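Local atomic coordinates of 3-alpha-hydroxysteroid dehydrogenase (Pseudomonas sp., PDB entry 2DKN), a protein that catalyses the reversible NAD-dependent oxidation of the 3-alpha-hydroxyl group of steroids to a ketone, as a Rossmann-fold short-chain dehydrogenase. Residues F207-L211 with G244-M250. Residues are numbered along the deposited sequence; the frame is centred on the assembly and turned at random.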
loop_
_atom_site.group_PDB
_atom_site.type_symbol
_atom_site.label_atom_id
_atom_site.label_comp_id
_atom_site.label_asym_id
_atom_site.label_seq_id
_atom_site.Cartn_x
_atom_site.Cartn_y
_atom_site.Cartn_z
ATOM N N PHE A 207 -3.957 -19.082 10.265
ATOM C CA PHE A 207 -3.055 -18.939 9.111
ATOM C C PHE A 207 -2.040 -17.797 9.314
ATOM O O PHE A 207 -2.403 -16.717 9.766
ATOM C CB PHE A 207 -3.843 -18.606 7.827
ATOM C CG PHE A 207 -4.900 -19.619 7.443
ATOM C CD1 PHE A 207 -6.236 -19.227 7.338
ATOM C CD2 PHE A 207 -4.559 -20.939 7.140
ATOM C CE1 PHE A 207 -7.221 -20.134 6.974
ATOM C CE2 PHE A 207 -5.540 -21.875 6.768
ATOM C CZ PHE A 207 -6.877 -21.467 6.682
ATOM N N VAL A 208 -0.787 -18.013 8.909
ATOM C CA VAL A 208 0.249 -16.989 9.050
ATOM C C VAL A 208 0.510 -16.368 7.671
ATOM O O VAL A 208 0.252 -17.008 6.648
ATOM C CB VAL A 208 1.526 -17.607 9.643
ATOM C CG1 VAL A 208 2.665 -16.593 9.762
ATOM C CG2 VAL A 208 1.218 -18.173 11.014
ATOM N N ALA A 209 0.984 -15.124 7.638
ATOM C CA ALA A 209 1.262 -14.476 6.349
ATOM C C ALA A 209 2.441 -15.154 5.637
ATOM O O ALA A 209 3.262 -15.812 6.283
ATOM C CB ALA A 209 1.563 -12.993 6.551
ATOM N N PRO A 210 2.520 -15.017 4.297
ATOM C CA PRO A 210 3.672 -15.559 3.553
ATOM C C PRO A 210 5.069 -15.286 4.133
ATOM O O PRO A 210 5.937 -16.169 4.079
ATOM C CB PRO A 210 3.506 -14.926 2.168
ATOM C CG PRO A 210 1.980 -14.900 1.996
ATOM C CD PRO A 210 1.482 -14.480 3.389
ATOM N N LEU A 211 5.296 -14.093 4.696
ATOM C CA LEU A 211 6.577 -13.777 5.328
ATOM C C LEU A 211 6.882 -14.606 6.593
ATOM O O LEU A 211 7.991 -14.548 7.114
ATOM C CB LEU A 211 6.674 -12.280 5.662
ATOM C CG LEU A 211 7.597 -11.453 4.743
ATOM C CD1 LEU A 211 7.695 -11.926 3.296
ATOM C CD2 LEU A 211 7.378 -9.944 4.826
ATOM N N GLY A 244 2.838 -8.561 5.091
ATOM C CA GLY A 244 3.692 -9.721 4.834
ATOM C C GLY A 244 3.188 -10.652 3.739
ATOM O O GLY A 244 3.605 -11.813 3.679
ATOM N N GLY A 245 2.327 -10.146 2.854
ATOM C CA GLY A 245 1.819 -10.931 1.725
ATOM C C GLY A 245 0.437 -11.547 1.912
ATOM O O GLY A 245 -0.072 -12.213 1.011
ATOM N N MET A 246 -0.182 -11.308 3.062
ATOM C CA MET A 246 -1.463 -12.001 3.367
ATOM C C MET A 246 -2.562 -11.661 2.381
ATOM O O MET A 246 -3.254 -12.549 1.879
ATOM C CB MET A 246 -1.930 -11.728 4.806
ATOM C CG MET A 246 -3.118 -12.645 5.221
ATOM S SD MET A 246 -2.599 -14.392 5.099
ATOM C CE MET A 246 -2.719 -14.916 6.787
ATOM N N ASP A 247 -2.753 -10.373 2.079
ATOM C CA ASP A 247 -3.813 -10.014 1.142
ATOM C C ASP A 247 -3.535 -10.498 -0.291
ATOM O O ASP A 247 -4.437 -10.923 -0.999
ATOM C CB ASP A 247 -4.009 -8.491 1.126
ATOM C CG ASP A 247 -5.075 -8.065 0.168
ATOM O OD1 ASP A 247 -6.250 -8.419 0.423
ATOM O OD2 ASP A 247 -4.740 -7.360 -0.809
ATOM N N ALA A 248 -2.284 -10.421 -0.728
ATOM C CA ALA A 248 -1.943 -10.948 -2.036
ATOM C C ALA A 248 -2.210 -12.452 -2.089
ATOM O O ALA A 248 -2.600 -12.971 -3.141
ATOM C CB ALA A 248 -0.487 -10.661 -2.354
ATOM N N LEU A 249 -1.971 -13.157 -0.985
ATOM C CA LEU A 249 -2.246 -14.610 -0.933
ATOM C C LEU A 249 -3.743 -14.896 -1.005
ATOM O O LEU A 249 -4.187 -15.811 -1.722
ATOM C CB LEU A 249 -1.671 -15.256 0.334
ATOM C CG LEU A 249 -1.977 -16.770 0.562
ATOM C CD1 LEU A 249 -1.439 -17.605 -0.584
ATOM C CD2 LEU A 249 -1.461 -17.282 1.898
ATOM N N MET A 250 -4.523 -14.106 -0.287
ATOM C CA MET A 250 -5.951 -14.422 -0.135
ATOM C C MET A 250 -6.852 -13.792 -1.207
ATOM O O MET A 250 -7.964 -14.255 -1.424
ATOM C CB MET A 250 -6.415 -14.057 1.271
ATOM C CG MET A 250 -5.869 -15.005 2.340
ATOM S SD MET A 250 -6.521 -14.459 3.920
ATOM C CE MET A 250 -5.939 -15.720 5.048
#
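Pro210 lays CD over the face of the Gly245-Met246 peptide, 3.4 Å almost straight above Gly245 C. The flat carbonyl of Gly244 is met in its own plane: Leu211 N donates to Gly244 O over 3.0 Å, at 149° on the hydrogen. The Phe207 ring meets the extended Met250 side chain at a slant, CD1 lying 4.2 Å from the methionine CE. Pro210, having no N-H to offer Gly244 O, suits the place by shape, and its CG reaches Leu249 CB at 4.0 Å. Replacing this proline with an alanine would probably open a gap over the Gly245 carbonyl and leave Leu249 without that apolar neighbour. Both glycines have positive phi; a CB on Gly245, the N-cap residue, would press on Gly244 O and Pro210 CG, and one on Gly244 would crowd Ala209 and Leu211. Met246 sends CG anti to its backbone N (chi1 -170°), then its flexible thioether bends twice, bringing CE within 3.5 Å of Phe207 O. The contact joins loop 207-211, between helices 201-205 and 217-228, to helix 246-250 just beyond strand 239-242, an outermost strand of this chain's parallel sheet, with Ala172 and Val169 of the second subunit packing on Pro210 and Leu249 respectively.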